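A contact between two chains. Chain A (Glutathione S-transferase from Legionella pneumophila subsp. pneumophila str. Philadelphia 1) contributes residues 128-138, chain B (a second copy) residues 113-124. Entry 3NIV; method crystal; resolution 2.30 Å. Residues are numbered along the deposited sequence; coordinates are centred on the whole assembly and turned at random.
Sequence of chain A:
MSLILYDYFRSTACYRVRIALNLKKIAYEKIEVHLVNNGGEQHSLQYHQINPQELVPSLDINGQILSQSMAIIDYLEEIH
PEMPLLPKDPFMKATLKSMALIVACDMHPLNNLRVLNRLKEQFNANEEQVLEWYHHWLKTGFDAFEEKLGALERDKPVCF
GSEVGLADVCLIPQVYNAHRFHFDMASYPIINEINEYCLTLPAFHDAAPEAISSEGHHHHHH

Chain A 128-138: EQVLEWYHHWL
Chain B, residues 113-124: LRVLNRLKEQFN

Two helices from two copies of one glutathione S-transferase pack roughly antiparallel, joined by interlocking large side chains, A:Trp133 and B:Arg118, with one hydrogen bond across the contact. Chain A is helical throughout 128-138 and continues at both ends; chain B is helical over 113-122, and B:Phe123 is the first residue to leave helical phi/psi (-119/10), followed by B:Asn124 at 36/51. The N-to-C directions differ by 148°, and the axes approach no closer than 11.8 Å, a wide spacing filled by long side chains. In register, CA of A:Gln129 lies 7.8 Å from CA of B:Gln122, and CA of A:Trp137 lies 9.5 Å from CA of B:Val115. The two stretches bury 576 Å² together.

A:Trp133 (chi1 t, 170°; chi2 -88°) leaves its helix sideways and lays its indole among B:Val115, B:Arg118, B:Leu119 and B:Gln122. Its CZ3 is 3.5 Å from CG of B:Arg118 and 3.7 Å from CD2 of B:Leu119 (m, t), while its CH2 is 3.8 Å from CG1 of B:Val115 (t). B:Phe123 (m, chi2 -76°) turns its ring edge to the same indole, its CE2 4.2 Å from CE3 of A:Trp133. A:Trp137 (m, chi2 118°) also starts sideways, but its end comes nearer: CH2 is 4.0 Å from CG2 of B:Val115, and CZ3 is 3.6 Å from NE of B:Arg114 (chi1 p, 83°).

B:Arg118 (t, p, t, chi4 -178°) points toward chain A and fits among A:Glu132, A:Trp133, A:His136 and A:Trp137. Its guanidinium stacks flat on the ring of A:His136 (t, chi2 57°), with planes at 4°. Within chain B, short but weak hydrogen bonds run to OE1 of B:Gln122 from NE (2.5 Å) and NH2 (2.7 Å) of B:Arg118; both donors share one acceptor, tying the two side chains together. OE1 of A:Glu132 (t, t) is 4.1 Å from NH2 of B:Arg118, but well out of the guanidinium plane, so the charges are near without an N-H aimed at the oxygen.

B:Gln122 (chi1 -106°, between wells; chi2 t; chi3 -88°) uses both ends of its amide. NE2 of B:Gln122 donates to the backbone O of A:Gln129 at 3.3 Å, with an N-H...O angle of 154°; that O also accepts the helical bond from N of A:Trp133 (3.0 Å). OE1 of B:Gln122 sits 3.4 Å from CA of A:Trp133. A:Gln129 (m, t) points toward chain B, its OE1 4.0 Å from CE1 of B:Phe123, at that ring's edge.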

# COMPACT_ATOMS: atom_id res chain seq x y z
N GLU A 128 7.52 -18.48 19.83
CA GLU A 128 6.82 -17.45 20.61
C GLU A 128 7.19 -16.05 20.15
O GLU A 128 6.37 -15.12 20.19
CB GLU A 128 7.07 -17.61 22.12
CG GLU A 128 8.44 -17.11 22.64
CD GLU A 128 8.68 -17.45 24.12
OE1 GLU A 128 9.69 -18.14 24.43
OE2 GLU A 128 7.84 -17.05 24.98
N GLN A 129 8.43 -15.89 19.69
CA GLN A 129 8.91 -14.61 19.19
C GLN A 129 8.19 -14.22 17.90
O GLN A 129 7.69 -13.11 17.77
CB GLN A 129 10.42 -14.64 19.00
CG GLN A 129 11.16 -15.02 20.27
CD GLN A 129 12.67 -15.01 20.11
OE1 GLN A 129 13.21 -15.50 19.12
NE2 GLN A 129 13.37 -14.45 21.09
N VAL A 130 8.13 -15.13 16.94
CA VAL A 130 7.41 -14.83 15.72
C VAL A 130 5.95 -14.47 16.03
O VAL A 130 5.38 -13.57 15.42
CB VAL A 130 7.49 -15.96 14.69
CG1 VAL A 130 6.64 -15.64 13.46
CG2 VAL A 130 8.94 -16.19 14.28
N LEU A 131 5.35 -15.17 17.00
CA LEU A 131 3.97 -14.90 17.38
C LEU A 131 3.78 -13.54 18.04
O LEU A 131 2.78 -12.86 17.81
CB LEU A 131 3.46 -15.98 18.32
CG LEU A 131 2.67 -17.09 17.64
CD1 LEU A 131 1.41 -16.51 16.99
CD2 LEU A 131 3.56 -17.80 16.62
N GLU A 132 4.74 -13.15 18.87
CA GLU A 132 4.65 -11.86 19.54
C GLU A 132 4.76 -10.70 18.55
O GLU A 132 4.00 -9.74 18.60
CB GLU A 132 5.74 -11.76 20.61
CG GLU A 132 5.56 -10.58 21.53
CD GLU A 132 6.31 -10.75 22.84
OE1 GLU A 132 6.74 -9.72 23.39
OE2 GLU A 132 6.46 -11.91 23.29
N TRP A 133 5.72 -10.81 17.63
CA TRP A 133 5.86 -9.89 16.52
C TRP A 133 4.55 -9.83 15.75
O TRP A 133 3.95 -8.76 15.58
CB TRP A 133 7.00 -10.38 15.61
CG TRP A 133 7.17 -9.70 14.26
CD1 TRP A 133 6.55 -10.03 13.09
CD2 TRP A 133 8.07 -8.62 13.95
NE1 TRP A 133 6.99 -9.20 12.07
CE2 TRP A 133 7.92 -8.34 12.58
CE3 TRP A 133 8.98 -7.87 14.70
CZ2 TRP A 133 8.65 -7.33 11.94
CZ3 TRP A 133 9.70 -6.87 14.07
CH2 TRP A 133 9.52 -6.61 12.70
N TYR A 134 4.12 -10.99 15.28
CA TYR A 134 2.96 -11.11 14.42
C TYR A 134 1.72 -10.51 15.07
O TYR A 134 0.93 -9.81 14.42
CB TYR A 134 2.73 -12.57 14.08
CG TYR A 134 1.84 -12.78 12.89
CD1 TYR A 134 0.50 -12.40 12.93
CD2 TYR A 134 2.32 -13.37 11.74
CE1 TYR A 134 -0.33 -12.60 11.85
CE2 TYR A 134 1.49 -13.57 10.65
CZ TYR A 134 0.17 -13.18 10.71
OH TYR A 134 -0.64 -13.37 9.62
N HIS A 135 1.56 -10.77 16.36
CA HIS A 135 0.41 -10.29 17.12
C HIS A 135 0.52 -8.79 17.37
O HIS A 135 -0.50 -8.09 17.50
CB HIS A 135 0.30 -11.05 18.45
CG HIS A 135 -0.36 -12.40 18.33
ND1 HIS A 135 -0.86 -13.08 19.41
CD2 HIS A 135 -0.62 -13.17 17.24
CE1 HIS A 135 -1.39 -14.22 19.00
NE2 HIS A 135 -1.25 -14.30 17.69
N HIS A 136 1.75 -8.31 17.44
CA HIS A 136 1.99 -6.88 17.66
C HIS A 136 1.40 -6.01 16.55
O HIS A 136 0.77 -4.99 16.82
CB HIS A 136 3.48 -6.59 17.80
CG HIS A 136 3.79 -5.13 17.86
ND1 HIS A 136 3.23 -4.29 18.80
CD2 HIS A 136 4.57 -4.35 17.07
CE1 HIS A 136 3.66 -3.06 18.60
NE2 HIS A 136 4.48 -3.07 17.56
N TRP A 137 1.61 -6.41 15.31
CA TRP A 137 1.14 -5.61 14.20
C TRP A 137 -0.35 -5.81 14.02
O TRP A 137 -1.04 -4.92 13.51
CB TRP A 137 1.93 -5.89 12.91
CG TRP A 137 3.40 -5.74 13.12
CD1 TRP A 137 4.34 -6.71 13.00
CD2 TRP A 137 4.09 -4.56 13.55
NE1 TRP A 137 5.57 -6.21 13.30
CE2 TRP A 137 5.45 -4.90 13.65
CE3 TRP A 137 3.69 -3.25 13.85
CZ2 TRP A 137 6.42 -3.98 14.03
CZ3 TRP A 137 4.65 -2.34 14.24
CH2 TRP A 137 6.00 -2.71 14.32
N LEU A 138 -0.85 -6.96 14.45
CA LEU A 138 -2.30 -7.16 14.43
C LEU A 138 -2.98 -6.16 15.36
O LEU A 138 -3.92 -5.47 14.95
CB LEU A 138 -2.69 -8.60 14.74
CG LEU A 138 -2.67 -9.50 13.50
CD1 LEU A 138 -3.66 -9.06 12.45
CD2 LEU A 138 -1.32 -9.48 12.88
N LEU B 113 10.49 3.53 11.24
CA LEU B 113 11.03 3.66 12.59
C LEU B 113 10.42 2.67 13.58
O LEU B 113 11.15 2.00 14.31
CB LEU B 113 10.82 5.09 13.11
CG LEU B 113 11.27 5.39 14.54
CD1 LEU B 113 12.76 5.14 14.72
CD2 LEU B 113 10.93 6.83 14.89
N ARG B 114 9.09 2.57 13.59
CA ARG B 114 8.40 1.74 14.58
C ARG B 114 8.84 0.29 14.50
O ARG B 114 8.91 -0.41 15.51
CB ARG B 114 6.87 1.87 14.45
CG ARG B 114 6.23 0.99 13.38
CD ARG B 114 4.98 1.65 12.83
NE ARG B 114 3.93 0.72 12.42
CZ ARG B 114 3.81 0.20 11.20
NH1 ARG B 114 4.69 0.49 10.23
NH2 ARG B 114 2.79 -0.62 10.94
N VAL B 115 9.17 -0.15 13.29
CA VAL B 115 9.66 -1.50 13.05
C VAL B 115 11.09 -1.67 13.56
O VAL B 115 11.41 -2.62 14.28
CB VAL B 115 9.60 -1.83 11.55
CG1 VAL B 115 10.21 -3.20 11.28
CG2 VAL B 115 8.18 -1.76 11.06
N LEU B 116 11.95 -0.73 13.18
CA LEU B 116 13.33 -0.76 13.65
C LEU B 116 13.37 -0.80 15.18
O LEU B 116 14.08 -1.62 15.76
CB LEU B 116 14.10 0.42 13.10
CG LEU B 116 13.98 0.53 11.58
CD1 LEU B 116 14.78 1.71 11.08
CD2 LEU B 116 14.43 -0.78 10.90
N ASN B 117 12.58 0.05 15.82
CA ASN B 117 12.47 0.03 17.27
C ASN B 117 12.09 -1.35 17.80
O ASN B 117 12.68 -1.85 18.77
CB ASN B 117 11.45 1.06 17.74
CG ASN B 117 11.97 2.47 17.64
OD1 ASN B 117 13.18 2.70 17.74
ND2 ASN B 117 11.07 3.42 17.42
N ARG B 118 11.11 -1.96 17.15
CA ARG B 118 10.63 -3.28 17.51
C ARG B 118 11.75 -4.32 17.46
O ARG B 118 11.81 -5.20 18.32
CB ARG B 118 9.50 -3.70 16.56
CG ARG B 118 8.85 -5.02 16.91
CD ARG B 118 8.06 -4.91 18.20
NE ARG B 118 7.51 -6.20 18.58
CZ ARG B 118 6.74 -6.41 19.65
NH1 ARG B 118 6.43 -5.40 20.45
NH2 ARG B 118 6.28 -7.62 19.91
N LEU B 119 12.63 -4.22 16.46
CA LEU B 119 13.77 -5.13 16.33
C LEU B 119 14.71 -4.99 17.52
O LEU B 119 15.23 -5.99 18.03
CB LEU B 119 14.54 -4.86 15.05
CG LEU B 119 13.82 -5.17 13.74
CD1 LEU B 119 14.67 -4.77 12.52
CD2 LEU B 119 13.42 -6.63 13.70
N LYS B 120 14.94 -3.76 17.95
CA LYS B 120 15.82 -3.54 19.09
C LYS B 120 15.12 -3.91 20.40
O LYS B 120 15.76 -4.34 21.35
CB LYS B 120 16.27 -2.07 19.13
CG LYS B 120 16.94 -1.62 17.84
CD LYS B 120 16.63 -0.17 17.49
CE LYS B 120 17.20 0.80 18.51
NZ LYS B 120 17.34 2.19 17.96
N GLU B 121 13.81 -3.75 20.46
CA GLU B 121 13.06 -4.12 21.65
C GLU B 121 12.95 -5.64 21.76
O GLU B 121 13.34 -6.23 22.78
CB GLU B 121 11.67 -3.48 21.64
CG GLU B 121 10.98 -3.53 23.01
CD GLU B 121 9.55 -4.07 22.94
OE1 GLU B 121 8.66 -3.31 22.51
OE2 GLU B 121 9.32 -5.25 23.32
N GLN B 122 12.45 -6.29 20.72
CA GLN B 122 12.22 -7.72 20.77
C GLN B 122 13.48 -8.55 20.60
O GLN B 122 13.60 -9.63 21.18
CB GLN B 122 11.21 -8.14 19.71
CG GLN B 122 9.86 -8.48 20.26
CD GLN B 122 9.02 -9.21 19.25
OE1 GLN B 122 8.33 -8.60 18.44
NE2 GLN B 122 9.08 -10.54 19.29
N PHE B 123 14.41 -8.07 19.79
CA PHE B 123 15.56 -8.89 19.45
C PHE B 123 16.85 -8.22 19.89
O PHE B 123 17.96 -8.67 19.57
CB PHE B 123 15.58 -9.16 17.95
CG PHE B 123 14.36 -9.89 17.48
CD1 PHE B 123 14.20 -11.25 17.72
CD2 PHE B 123 13.36 -9.21 16.81
CE1 PHE B 123 13.07 -11.92 17.30
CE2 PHE B 123 12.23 -9.88 16.37
CZ PHE B 123 12.08 -11.24 16.62
N ASN B 124 16.69 -7.16 20.67
CA ASN B 124 17.83 -6.35 21.07
C ASN B 124 18.84 -6.29 19.93
O ASN B 124 20.01 -6.57 20.13
CB ASN B 124 18.48 -6.94 22.32
CG ASN B 124 19.35 -5.94 23.02
OD1 ASN B 124 18.92 -4.81 23.32
ND2 ASN B 124 20.60 -6.33 23.30